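Local coordinates for alternansucrase (PDB 6HVG), which belongs to glycoside hydrolase family 70 and combines a calcium-bearing core of the TIM-barrel clan with choline-binding-type repeats, at residues V263-G267 against G268-V272; L248-D252 against G253-Y257; L972-H975 against K976-F980; T729-R733 against I734-G738; F1280-L1283 against Q1284-N1287. All blocks are in the same frame, centred on the assembly; numbering follows the deposited sequence.

Interaction 1 of 5, residues V263-G267 against G268-V272; sequences VQIKG and GFQDV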
loop_
_atom_site.group_PDB
_atom_site.type_symbol
_atom_site.label_atom_id
_atom_site.label_comp_id
_atom_site.label_asym_id
_atom_site.label_seq_id
_atom_site.Cartn_x
_atom_site.Cartn_y
_atom_site.Cartn_z
ATOM N N VAL A 263 -35.135 19.614 -27.124
ATOM C CA VAL A 263 -33.809 19.571 -26.511
ATOM C C VAL A 263 -33.793 20.424 -25.250
ATOM O O VAL A 263 -34.464 21.444 -25.188
ATOM C CB VAL A 263 -32.721 20.087 -27.482
ATOM C CG1 VAL A 263 -31.341 20.125 -26.825
ATOM C CG2 VAL A 263 -32.682 19.218 -28.732
ATOM N N GLN A 264 -33.019 20.014 -24.253
ATOM C CA GLN A 264 -32.986 20.737 -22.983
ATOM C C GLN A 264 -31.976 21.881 -22.963
ATOM O O GLN A 264 -30.794 21.683 -23.243
ATOM C CB GLN A 264 -32.689 19.793 -21.809
ATOM C CG GLN A 264 -33.072 20.436 -20.475
ATOM C CD GLN A 264 -32.764 19.595 -19.267
ATOM O OE1 GLN A 264 -32.094 18.560 -19.350
ATOM N NE2 GLN A 264 -33.243 20.042 -18.121
ATOM N N ILE A 265 -32.449 23.070 -22.606
ATOM C CA ILE A 265 -31.565 24.217 -22.438
ATOM C C ILE A 265 -30.796 24.083 -21.114
ATOM O O ILE A 265 -31.398 23.930 -20.045
ATOM C CB ILE A 265 -32.310 25.558 -22.460
ATOM C CG1 ILE A 265 -33.136 25.774 -23.747
ATOM C CG2 ILE A 265 -31.339 26.701 -22.264
ATOM C CD1 ILE A 265 -32.442 25.548 -25.083
ATOM N N LYS A 266 -29.465 24.158 -21.208
ATOM C CA LYS A 266 -28.540 24.048 -20.069
ATOM C C LYS A 266 -27.503 25.160 -20.158
ATOM O O LYS A 266 -26.881 25.363 -21.190
ATOM C CB LYS A 266 -27.805 22.712 -20.086
ATOM C CG LYS A 266 -28.556 21.445 -19.657
ATOM C CD LYS A 266 -27.926 20.222 -20.353
ATOM C CE LYS A 266 -27.899 18.956 -19.517
ATOM N NZ LYS A 266 -29.191 18.626 -18.882
ATOM N N GLY A 267 -27.296 25.877 -19.064
ATOM C CA GLY A 267 -26.271 26.911 -19.013
ATOM C C GLY A 267 -26.612 28.072 -19.914
ATOM O O GLY A 267 -25.804 28.470 -20.748
ATOM N N GLY A 268 -27.815 28.614 -19.746
ATOM C CA GLY A 268 -28.194 29.828 -20.459
ATOM C C GLY A 268 -29.526 30.446 -20.065
ATOM O O GLY A 268 -30.392 29.791 -19.497
ATOM N N PHE A 269 -29.684 31.723 -20.382
ATOM C CA PHE A 269 -30.961 32.414 -20.214
ATOM C C PHE A 269 -31.920 32.045 -21.339
ATOM O O PHE A 269 -31.526 31.496 -22.366
ATOM C CB PHE A 269 -30.783 33.931 -20.222
ATOM C CG PHE A 269 -30.239 34.491 -18.937
ATOM C CD1 PHE A 269 -28.890 34.814 -18.812
ATOM C CD2 PHE A 269 -31.089 34.724 -17.870
ATOM C CE1 PHE A 269 -28.402 35.347 -17.638
ATOM C CE2 PHE A 269 -30.609 35.257 -16.690
ATOM C CZ PHE A 269 -29.259 35.557 -16.573
ATOM N N GLN A 270 -33.187 32.380 -21.137
ATOM C CA GLN A 270 -34.238 31.941 -22.030
ATOM C C GLN A 270 -35.495 32.734 -21.760
ATOM O O GLN A 270 -35.991 32.726 -20.638
ATOM C CB GLN A 270 -34.484 30.462 -21.767
ATOM C CG GLN A 270 -35.614 29.844 -22.567
ATOM C CD GLN A 270 -35.427 29.976 -24.050
ATOM O OE1 GLN A 270 -36.330 30.416 -24.739
ATOM N NE2 GLN A 270 -34.246 29.591 -24.552
ATOM N N ASP A 271 -36.015 33.400 -22.789
ATOM C CA ASP A 271 -37.187 34.255 -22.638
ATOM C C ASP A 271 -38.453 33.449 -22.871
ATOM O O ASP A 271 -38.943 33.343 -23.988
ATOM C CB ASP A 271 -37.132 35.449 -23.591
ATOM C CG ASP A 271 -35.891 36.275 -23.406
ATOM O OD1 ASP A 271 -35.945 37.314 -22.709
ATOM O OD2 ASP A 271 -34.843 35.857 -23.942
ATOM N N VAL A 272 -38.967 32.862 -21.797
ATOM C CA VAL A 272 -40.190 32.071 -21.838
ATOM C C VAL A 272 -41.201 32.822 -21.028
ATOM O O VAL A 272 -40.894 33.265 -19.938
ATOM C CB VAL A 272 -40.009 30.699 -21.170
ATOM C CG1 VAL A 272 -41.177 29.776 -21.510
ATOM C CG2 VAL A 272 -38.676 30.106 -21.579
#
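Between I265 and Q270 the backbone bends sharply at G267, where a positive phi of 67° turns the chain by roughly a right angle before G268 runs out into an extended conformation. Across this corner the two side chains leave the main chain toward each other and cross at roughly a right angle. I265 CG1 lies 4.1 Å from Q270 NE2, the nitrogen of the amide. Q270 reaches that point because CG stands anti to the backbone N (chi1 177°) and the chain then bends at chi2, bringing the amide up to the isoleucine. The CG2 branch of I265 faces the backbone instead, 4.3 Å from G268 O. G267 and G268 both face F279 on the neighbouring strand, the geometry of a G1 beta bulge at the entry to the edge strand 268-270 of a choline-binding repeat. K266 sets off away from 268-272, and its NZ donates to Q264 OE1 at 2.9 Å, standing well above the plane of that carbonyl; the same NZ also reaches N282 O. Farther along, F269 meets Y278 edge-to-face, and D271 forms a salt bridge with R276.

Interaction 2 of 5, residues L248-D252 against G253-Y257; sequences LQTID and GNLQY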
loop_
_atom_site.group_PDB
_atom_site.type_symbol
_atom_site.label_atom_id
_atom_site.label_comp_id
_atom_site.label_asym_id
_atom_site.label_seq_id
_atom_site.Cartn_x
_atom_site.Cartn_y
_atom_site.Cartn_z
ATOM N N LEU A 248 -41.635 25.201 -21.407
ATOM C CA LEU A 248 -41.380 25.237 -19.985
ATOM C C LEU A 248 -42.079 24.059 -19.311
ATOM O O LEU A 248 -43.207 23.726 -19.638
ATOM C CB LEU A 248 -41.885 26.559 -19.423
ATOM C CG LEU A 248 -41.416 26.965 -18.025
ATOM C CD1 LEU A 248 -39.910 27.273 -18.002
ATOM C CD2 LEU A 248 -42.259 28.146 -17.561
ATOM N N GLN A 249 -41.391 23.408 -18.391
ATOM C CA GLN A 249 -41.929 22.228 -17.738
ATOM C C GLN A 249 -41.421 22.132 -16.309
ATOM O O GLN A 249 -40.314 22.558 -16.016
ATOM C CB GLN A 249 -41.466 20.980 -18.488
ATOM C CG GLN A 249 -41.966 20.875 -19.916
ATOM C CD GLN A 249 -43.466 20.817 -19.984
ATOM O OE1 GLN A 249 -44.108 20.199 -19.159
ATOM N NE2 GLN A 249 -44.032 21.493 -20.938
ATOM N N THR A 250 -42.214 21.532 -15.433
ATOM C CA THR A 250 -41.751 21.238 -14.095
ATOM C C THR A 250 -41.660 19.736 -13.955
ATOM O O THR A 250 -42.634 19.061 -14.195
ATOM C CB THR A 250 -42.663 21.851 -13.012
ATOM O OG1 THR A 250 -43.031 23.188 -13.397
ATOM C CG2 THR A 250 -41.938 21.891 -11.667
ATOM N N ILE A 251 -40.496 19.221 -13.573
ATOM C CA ILE A 251 -40.282 17.784 -13.451
ATOM C C ILE A 251 -39.651 17.487 -12.099
ATOM O O ILE A 251 -38.682 18.151 -11.705
ATOM C CB ILE A 251 -39.365 17.252 -14.568
ATOM C CG1 ILE A 251 -39.844 17.770 -15.938
ATOM C CG2 ILE A 251 -39.304 15.728 -14.542
ATOM C CD1 ILE A 251 -39.135 17.149 -17.127
ATOM N N ASP A 252 -40.203 16.502 -11.384
ATOM C CA ASP A 252 -39.738 16.163 -10.036
ATOM C C ASP A 252 -39.560 17.449 -9.241
ATOM O O ASP A 252 -38.582 17.596 -8.511
ATOM C CB ASP A 252 -38.396 15.410 -10.072
ATOM C CG ASP A 252 -38.401 14.217 -11.017
ATOM O OD1 ASP A 252 -39.403 13.467 -11.060
ATOM O OD2 ASP A 252 -37.387 14.030 -11.724
ATOM N N GLY A 253 -40.463 18.410 -9.416
ATOM C CA GLY A 253 -40.334 19.690 -8.701
ATOM C C GLY A 253 -39.261 20.638 -9.235
ATOM O O GLY A 253 -38.943 21.622 -8.593
ATOM N N ASN A 254 -38.748 20.378 -10.439
ATOM C CA ASN A 254 -37.694 21.185 -11.059
ATOM C C ASN A 254 -38.267 21.895 -12.267
ATOM O O ASN A 254 -38.972 21.278 -13.061
ATOM C CB ASN A 254 -36.529 20.324 -11.530
ATOM C CG ASN A 254 -35.742 19.729 -10.388
ATOM O OD1 ASN A 254 -34.524 19.877 -10.321
ATOM N ND2 ASN A 254 -36.425 19.056 -9.486
ATOM N N LEU A 255 -37.963 23.179 -12.416
ATOM C CA LEU A 255 -38.433 23.950 -13.564
ATOM C C LEU A 255 -37.378 23.856 -14.653
ATOM O O LEU A 255 -36.201 24.087 -14.397
ATOM C CB LEU A 255 -38.653 25.393 -13.170
ATOM C CG LEU A 255 -39.260 26.359 -14.189
ATOM C CD1 LEU A 255 -40.597 25.829 -14.728
ATOM C CD2 LEU A 255 -39.469 27.742 -13.573
ATOM N N GLN A 256 -37.782 23.431 -15.851
ATOM C CA GLN A 256 -36.857 23.292 -16.979
ATOM C C GLN A 256 -37.450 23.803 -18.306
ATOM O O GLN A 256 -38.668 23.879 -18.469
ATOM C CB GLN A 256 -36.438 21.835 -17.093
ATOM C CG GLN A 256 -35.581 21.363 -15.914
ATOM C CD GLN A 256 -35.529 19.865 -15.744
ATOM O OE1 GLN A 256 -36.293 19.109 -16.367
ATOM N NE2 GLN A 256 -34.622 19.413 -14.874
ATOM N N TYR A 257 -36.588 24.203 -19.242
ATOM C CA TYR A 257 -37.055 24.676 -20.558
ATOM C C TYR A 257 -36.636 23.755 -21.685
ATOM O O TYR A 257 -35.555 23.194 -21.666
ATOM C CB TYR A 257 -36.544 26.074 -20.860
ATOM C CG TYR A 257 -37.178 26.594 -22.116
ATOM C CD1 TYR A 257 -38.496 26.994 -22.102
ATOM C CD2 TYR A 257 -36.488 26.643 -23.323
ATOM C CE1 TYR A 257 -39.119 27.460 -23.236
ATOM C CE2 TYR A 257 -37.103 27.100 -24.465
ATOM C CZ TYR A 257 -38.414 27.512 -24.409
ATOM O OH TYR A 257 -39.015 27.937 -25.570
#
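G253 follows D252 round the tip of the loop, and its carbonyl carbon C lies 3.8 Å from T250 CG2. N254 closes the loop with its backbone: N donates to I251 O at 2.6 Å, and I251 N returns a bond to N254 O. Its amide adds two weak bonds, from ND2 to D252 O (2.8 Å) and to I251 O, bracing the tip from the side chain. L255 holds CG anti to the backbone N (chi1 -175°), which brings CD1 to 3.6 Å from L248 CG; the same methyl passes 3.8 Å from T250 OG1. Q256 pairs with Q249 through both backbone groups, Q256 N donating to Q249 O at 2.7 Å. Its OE1 lies against I251 CD1 (3.5 Å) and is hydrogen-bonded to the Y227 hydroxyl outside the hairpin, while NE2 bonds N285. Y257 sets CD1 4.3 Å from L248 CB. Two antiparallel strands joined by a type I' turn make the tight beta hairpin of a choline-binding repeat.

Interaction 3 of 5, residues L972-H975 against K976-F980; sequences LIFH and KTNTF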
loop_
_atom_site.group_PDB
_atom_site.type_symbol
_atom_site.label_atom_id
_atom_site.label_comp_id
_atom_site.label_asym_id
_atom_site.label_seq_id
_atom_site.Cartn_x
_atom_site.Cartn_y
_atom_site.Cartn_z
ATOM N N LEU A 972 23.345 -22.312 -37.251
ATOM C CA LEU A 972 22.104 -23.014 -37.549
ATOM C C LEU A 972 21.216 -22.035 -38.283
ATOM O O LEU A 972 20.817 -21.029 -37.691
ATOM C CB LEU A 972 21.378 -23.415 -36.279
ATOM C CG LEU A 972 21.912 -24.583 -35.464
ATOM C CD1 LEU A 972 20.990 -24.784 -34.276
ATOM C CD2 LEU A 972 21.989 -25.843 -36.307
ATOM N N ILE A 973 20.891 -22.310 -39.551
ATOM C CA ILE A 973 20.079 -21.366 -40.332
ATOM C C ILE A 973 18.601 -21.782 -40.307
ATOM O O ILE A 973 18.272 -22.952 -40.472
ATOM C CB ILE A 973 20.554 -21.226 -41.793
ATOM C CG1 ILE A 973 22.092 -21.219 -41.897
ATOM C CG2 ILE A 973 19.951 -19.965 -42.410
ATOM C CD1 ILE A 973 22.747 -19.926 -41.489
ATOM N N PHE A 974 17.718 -20.811 -40.101
ATOM C CA PHE A 974 16.284 -21.066 -40.047
ATOM C C PHE A 974 15.555 -20.178 -41.047
ATOM O O PHE A 974 15.941 -19.029 -41.263
ATOM C CB PHE A 974 15.725 -20.778 -38.652
ATOM C CG PHE A 974 16.210 -21.717 -37.584
ATOM C CD1 PHE A 974 17.420 -21.498 -36.953
ATOM C CD2 PHE A 974 15.445 -22.819 -37.205
ATOM C CE1 PHE A 974 17.860 -22.356 -35.956
ATOM C CE2 PHE A 974 15.876 -23.685 -36.206
ATOM C CZ PHE A 974 17.083 -23.455 -35.581
ATOM N N HIS A 975 14.494 -20.722 -41.634
ATOM C CA HIS A 975 13.710 -20.031 -42.661
ATOM C C HIS A 975 12.258 -19.925 -42.207
ATOM O O HIS A 975 11.879 -20.508 -41.182
ATOM C CB HIS A 975 13.790 -20.793 -43.996
ATOM C CG HIS A 975 15.190 -21.045 -44.469
ATOM N ND1 HIS A 975 15.874 -20.159 -45.272
ATOM C CD2 HIS A 975 16.037 -22.078 -44.242
ATOM C CE1 HIS A 975 17.083 -20.631 -45.517
ATOM N NE2 HIS A 975 17.208 -21.793 -44.904
ATOM N N LYS A 976 11.439 -19.230 -42.997
ATOM C CA LYS A 976 10.001 -19.154 -42.741
ATOM C C LYS A 976 9.424 -20.563 -42.637
ATOM O O LYS A 976 8.671 -20.871 -41.726
ATOM C CB LYS A 976 9.290 -18.354 -43.844
ATOM C CG LYS A 976 7.788 -18.154 -43.636
ATOM C CD LYS A 976 7.131 -17.431 -44.809
ATOM C CE LYS A 976 5.652 -17.164 -44.557
ATOM N NZ LYS A 976 4.826 -18.412 -44.647
ATOM N N THR A 977 9.788 -21.407 -43.586
ATOM C CA THR A 977 9.345 -22.788 -43.597
ATOM C C THR A 977 10.586 -23.663 -43.474
ATOM O O THR A 977 11.620 -23.380 -44.087
ATOM C CB THR A 977 8.512 -23.069 -44.868
ATOM O OG1 THR A 977 7.612 -24.152 -44.609
ATOM C CG2 THR A 977 9.408 -23.352 -46.103
ATOM N N ASN A 978 10.506 -24.702 -42.654
ATOM C CA ASN A 978 11.643 -25.595 -42.445
ATOM C C ASN A 978 11.229 -27.046 -42.597
ATOM O O ASN A 978 10.126 -27.436 -42.193
ATOM C CB ASN A 978 12.264 -25.381 -41.050
ATOM C CG ASN A 978 12.846 -23.987 -40.855
ATOM O OD1 ASN A 978 14.053 -23.759 -41.063
ATOM N ND2 ASN A 978 11.991 -23.037 -40.448
ATOM N N THR A 979 12.125 -27.838 -43.175
ATOM C CA THR A 979 11.932 -29.268 -43.252
ATOM C C THR A 979 13.085 -29.944 -42.478
ATOM O O THR A 979 14.219 -30.007 -42.948
ATOM C CB THR A 979 11.827 -29.748 -44.719
ATOM O OG1 THR A 979 13.094 -29.632 -45.366
ATOM C CG2 THR A 979 10.787 -28.924 -45.512
ATOM N N PHE A 980 12.781 -30.399 -41.262
ATOM C CA PHE A 980 13.778 -31.004 -40.378
ATOM C C PHE A 980 13.659 -32.496 -40.476
ATOM O O PHE A 980 12.553 -33.022 -40.703
ATOM C CB PHE A 980 13.530 -30.645 -38.913
ATOM C CG PHE A 980 13.569 -29.173 -38.622
ATOM C CD1 PHE A 980 14.634 -28.389 -39.042
ATOM C CD2 PHE A 980 12.552 -28.583 -37.892
ATOM C CE1 PHE A 980 14.667 -27.048 -38.748
ATOM C CE2 PHE A 980 12.579 -27.247 -37.596
ATOM C CZ PHE A 980 13.638 -26.475 -38.026
#
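A bend between two beta strands, 971-975 and 977-982, carries the chain from a two-stranded antiparallel sheet into a larger one, in the beta-rich part of this family 70 protein. The axes of the short strand segments run at 128° to each other, and N978 bridges the inside of the bend to H975. Its carboxamide grips both backbone groups of H975. OD1 accepts from H975 N at 3.1 Å in a nearly straight bond (166°), while ND2 donates to H975 O at 2.6 Å from a more bent approach, the oxygen lying out of the amide plane. This two-point hold fixes the rotation of the amide, and ND2 has a further weak bond to Y990 O. Next to this amide, the side chains of F974 and F980 cross at about a right angle, CE2 of F974 lying 4.0 Å from CZ of F980; W1007 meets both edge-to-face. The CB of N978 sits 3.5 Å above the plane of the F980 ring, offset toward its rim.

Interaction 4 of 5, residues T729-R733 against I734-G738; sequences TLVNR and IANSG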
loop_
_atom_site.group_PDB
_atom_site.type_symbol
_atom_site.label_atom_id
_atom_site.label_comp_id
_atom_site.label_asym_id
_atom_site.label_seq_id
_atom_site.Cartn_x
_atom_site.Cartn_y
_atom_site.Cartn_z
ATOM N N THR A 729 21.494 -2.722 -17.766
ATOM C CA THR A 729 21.277 -4.003 -17.131
ATOM C C THR A 729 22.576 -4.289 -16.391
ATOM O O THR A 729 23.651 -3.822 -16.796
ATOM C CB THR A 729 20.928 -5.102 -18.158
ATOM O OG1 THR A 729 20.262 -6.169 -17.491
ATOM C CG2 THR A 729 22.191 -5.660 -18.863
ATOM N N LEU A 730 22.471 -5.049 -15.311
ATOM C CA LEU A 730 23.606 -5.295 -14.407
ATOM C C LEU A 730 24.763 -6.050 -15.045
ATOM O O LEU A 730 25.927 -5.777 -14.748
ATOM C CB LEU A 730 23.106 -6.077 -13.214
ATOM C CG LEU A 730 24.141 -6.539 -12.200
ATOM C CD1 LEU A 730 24.764 -5.347 -11.504
ATOM C CD2 LEU A 730 23.516 -7.486 -11.182
ATOM N N VAL A 731 24.432 -7.005 -15.928
ATOM C CA VAL A 731 25.433 -7.826 -16.608
ATOM C C VAL A 731 25.186 -7.794 -18.112
ATOM O O VAL A 731 24.134 -8.244 -18.579
ATOM C CB VAL A 731 25.374 -9.282 -16.109
ATOM C CG1 VAL A 731 26.319 -10.188 -16.902
ATOM C CG2 VAL A 731 25.689 -9.362 -14.632
ATOM N N ASN A 732 26.147 -7.290 -18.879
ATOM C CA ASN A 732 25.987 -7.324 -20.325
ATOM C C ASN A 732 26.217 -8.736 -20.849
ATOM O O ASN A 732 27.148 -9.430 -20.430
ATOM C CB ASN A 732 26.903 -6.347 -21.060
ATOM C CG ASN A 732 26.376 -6.017 -22.461
ATOM O OD1 ASN A 732 26.709 -6.687 -23.445
ATOM N ND2 ASN A 732 25.524 -5.023 -22.548
ATOM N N ARG A 733 25.360 -9.146 -21.777
ATOM C CA ARG A 733 25.396 -10.481 -22.315
ATOM C C ARG A 733 25.441 -10.509 -23.843
ATOM O O ARG A 733 25.249 -11.556 -24.460
ATOM C CB ARG A 733 24.179 -11.236 -21.798
ATOM C CG ARG A 733 24.260 -11.530 -20.314
ATOM C CD ARG A 733 23.063 -12.313 -19.828
ATOM N NE ARG A 733 23.164 -12.626 -18.410
ATOM C CZ ARG A 733 22.714 -11.849 -17.421
ATOM N NH1 ARG A 733 22.122 -10.695 -17.658
ATOM N NH2 ARG A 733 22.879 -12.236 -16.168
ATOM N N ILE A 734 25.752 -9.372 -24.458
ATOM C CA ILE A 734 25.863 -9.297 -25.916
ATOM C C ILE A 734 27.015 -10.158 -26.387
ATOM O O ILE A 734 26.856 -10.949 -27.315
ATOM C CB ILE A 734 26.076 -7.849 -26.388
ATOM C CG1 ILE A 734 24.785 -7.040 -26.173
ATOM C CG2 ILE A 734 26.512 -7.809 -27.847
ATOM C CD1 ILE A 734 24.928 -5.540 -26.366
ATOM N N ALA A 735 28.170 -9.998 -25.738
ATOM C CA ALA A 735 29.322 -10.872 -25.980
ATOM C C ALA A 735 30.106 -11.060 -24.687
ATOM O O ALA A 735 31.171 -10.478 -24.508
ATOM C CB ALA A 735 30.216 -10.306 -27.065
ATOM N N ASN A 736 29.557 -11.881 -23.800
ATOM C CA ASN A 736 30.135 -12.105 -22.481
ATOM C C ASN A 736 31.060 -13.307 -22.506
ATOM O O ASN A 736 30.596 -14.436 -22.450
ATOM C CB ASN A 736 29.018 -12.296 -21.440
ATOM C CG ASN A 736 29.546 -12.491 -20.045
ATOM O OD1 ASN A 736 30.704 -12.728 -19.863
ATOM N ND2 ASN A 736 28.689 -12.373 -19.057
ATOM N N SER A 737 32.359 -13.034 -22.586
ATOM C CA SER A 737 33.398 -14.056 -22.589
ATOM C C SER A 737 34.029 -14.307 -21.208
ATOM O O SER A 737 35.064 -14.944 -21.114
ATOM C CB SER A 737 34.488 -13.642 -23.561
ATOM O OG SER A 737 35.252 -12.543 -23.076
ATOM N N GLY A 738 33.424 -13.784 -20.148
ATOM C CA GLY A 738 33.977 -13.892 -18.814
ATOM C C GLY A 738 35.167 -13.003 -18.512
ATOM O O GLY A 738 35.774 -13.148 -17.459
HETATM O O HOH W 1 29.036 -8.086 -23.687
#
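N732 and I734 meet through OD1 of the asparagine, where an irregular loop enters strand 735-736, a short member of a large antiparallel sheet; an Asx turn follows at N736. OD1 accepts from I734 N at 3.0 Å, with the donor well above the carbonyl plane. A water extends this grip: it donates to N732 OD1 at 2.7 Å and accepts from A735 N at 2.9 Å, so one side-chain oxygen serves two successive backbone amides. The anti placement of CG relative to the backbone N (chi1 -159°) brings N732 OD1 beside I734, 3.2 Å from I734 CB. On the other branch of the contact, N736 lays CB 3.6 Å from N732 O, and its ND2 lies 3.9 Å from V731 CG1. That amide is positioned by D819, which takes a bond from ND2. Farther out, R733 extends away to bond K818 O through NE, with V731 CB above one face of its guanidinium, while I734 and N736 pair with M864 and Q862 of the adjoining strand. The Asx turn is closed by the bond from G738 N to N736 OD1, 2.9 Å long, the donor nearly in line with the side-chain C=O.

Interaction 5 of 5, residues F1280-L1283 against Q1284-N1287; sequences FLPL and QLQN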
loop_
_atom_site.group_PDB
_atom_site.type_symbol
_atom_site.label_atom_id
_atom_site.label_comp_id
_atom_site.label_asym_id
_atom_site.label_seq_id
_atom_site.Cartn_x
_atom_site.Cartn_y
_atom_site.Cartn_z
ATOM N N PHE A 1280 -1.928 13.320 39.454
ATOM C CA PHE A 1280 -2.729 14.359 38.828
ATOM C C PHE A 1280 -4.048 13.727 38.423
ATOM O O PHE A 1280 -4.066 12.825 37.581
ATOM C CB PHE A 1280 -2.015 14.950 37.620
ATOM C CG PHE A 1280 -2.729 16.115 36.998
ATOM C CD1 PHE A 1280 -2.809 17.332 37.659
ATOM C CD2 PHE A 1280 -3.315 16.012 35.745
ATOM C CE1 PHE A 1280 -3.474 18.416 37.097
ATOM C CE2 PHE A 1280 -3.974 17.096 35.168
ATOM C CZ PHE A 1280 -4.046 18.303 35.845
ATOM N N LEU A 1281 -5.137 14.174 39.044
ATOM C CA LEU A 1281 -6.476 13.701 38.709
ATOM C C LEU A 1281 -7.430 14.875 38.605
ATOM O O LEU A 1281 -7.116 15.964 39.073
ATOM C CB LEU A 1281 -6.986 12.756 39.775
ATOM C CG LEU A 1281 -6.384 11.369 39.785
ATOM C CD1 LEU A 1281 -6.581 10.748 41.168
ATOM C CD2 LEU A 1281 -6.980 10.501 38.689
ATOM N N PRO A 1282 -8.604 14.664 37.988
ATOM C CA PRO A 1282 -9.622 15.685 38.061
ATOM C C PRO A 1282 -10.007 15.881 39.510
ATOM O O PRO A 1282 -9.978 14.923 40.263
ATOM C CB PRO A 1282 -10.791 15.084 37.276
ATOM C CG PRO A 1282 -10.207 14.020 36.429
ATOM C CD PRO A 1282 -9.052 13.493 37.217
ATOM N N LEU A 1283 -10.354 17.100 39.902
ATOM C CA LEU A 1283 -10.621 17.383 41.313
ATOM C C LEU A 1283 -11.872 16.677 41.839
ATOM O O LEU A 1283 -11.936 16.396 43.019
ATOM C CB LEU A 1283 -10.699 18.894 41.551
ATOM C CG LEU A 1283 -9.406 19.710 41.329
ATOM C CD1 LEU A 1283 -9.733 21.188 41.332
ATOM C CD2 LEU A 1283 -8.354 19.423 42.354
ATOM N N GLN A 1284 -12.854 16.383 40.983
ATOM C CA GLN A 1284 -14.075 15.671 41.405
ATOM C C GLN A 1284 -13.698 14.337 42.029
ATOM O O GLN A 1284 -14.347 13.877 42.990
ATOM C CB GLN A 1284 -14.996 15.312 40.220
ATOM C CG GLN A 1284 -15.451 16.436 39.334
ATOM C CD GLN A 1284 -14.411 16.857 38.348
ATOM O OE1 GLN A 1284 -13.207 16.875 38.653
ATOM N NE2 GLN A 1284 -14.867 17.236 37.157
ATOM N N LEU A 1285 -12.701 13.686 41.435
ATOM C CA LEU A 1285 -12.326 12.349 41.824
ATOM C C LEU A 1285 -11.603 12.314 43.151
ATOM O O LEU A 1285 -11.609 11.263 43.789
ATOM C CB LEU A 1285 -11.482 11.677 40.746
ATOM C CG LEU A 1285 -12.235 11.138 39.518
ATOM C CD1 LEU A 1285 -13.405 10.248 39.887
ATOM C CD2 LEU A 1285 -12.749 12.270 38.698
ATOM N N GLN A 1286 -11.040 13.440 43.590
ATOM C CA GLN A 1286 -10.390 13.529 44.905
ATOM C C GLN A 1286 -11.246 14.194 45.972
ATOM O O GLN A 1286 -10.747 14.580 47.031
ATOM C CB GLN A 1286 -9.102 14.309 44.788
ATOM C CG GLN A 1286 -8.102 13.740 43.813
ATOM C CD GLN A 1286 -6.856 14.591 43.772
ATOM O OE1 GLN A 1286 -6.929 15.812 43.618
ATOM N NE2 GLN A 1286 -5.706 13.960 43.952
ATOM N N ASN A 1287 -12.542 14.293 45.697
ATOM C CA ASN A 1287 -13.508 14.974 46.573
ATOM C C ASN A 1287 -13.094 16.390 46.858
ATOM O O ASN A 1287 -13.085 16.800 48.012
ATOM C CB ASN A 1287 -13.734 14.202 47.884
ATOM C CG ASN A 1287 -14.987 14.665 48.634
ATOM O OD1 ASN A 1287 -15.921 15.199 48.061
ATOM N ND2 ASN A 1287 -14.972 14.508 49.933
HETATM O O HOH W 2 -4.591 16.556 41.406
#
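P1282 and L1285 pack together at the start of a series of overlapping turns, each closed by a bond from a backbone N to the carbonyl three residues earlier. L1285 N donates to P1282 O at 3.2 Å and Q1286 N to L1283 O at 3.1 Å, with N1287 repeating the pattern to Q1284. L1285 has CG anti to its own carbonyl carbon, and a chi2 of -51° sends CD2 across the proline ring, 3.7 Å from P1282 CB and almost as near CG. Q1284 makes a different use of the same first torsion: its chain bends at chi2 (79°) and folds back, leaving OE1 3.3 Å from P1282 CB. Q1286 instead stretches out beyond CG alongside the incoming chain, where its CG is 4.3 Å from L1281 CD1. Around this loop of the family 70 region, F1280 stacks on Y1309, whose hydroxyl bonds L1281 O. At the end of the extended glutamine, OE1 comes within 4.1 Å of L1283 CD2 and receives a weak bond of 3.3 Å from a water that in turn weakly accepts from L1281 N.

In the fold
The five contacts are local turns and bends spread over a large single chain. Interactions 1 and 2 lie within one choline-binding repeat range and touch: their centres are 12 Å apart, I265 N and Y257 O make a probable hydrogen bond at 3.2 Å, and the Y257 ring packs on Q270 and V272. Interactions 3 and 4 reach the same antiparallel sheet but do not touch, their nearest atoms being about 15 Å apart. Interaction 5 stands alone, with its centre about 95 Å from that of interaction 3 and 64 Å from that of interaction 2. The calcium ion is bound by E575, D581, N625 and D1159, none of which belongs to these segments.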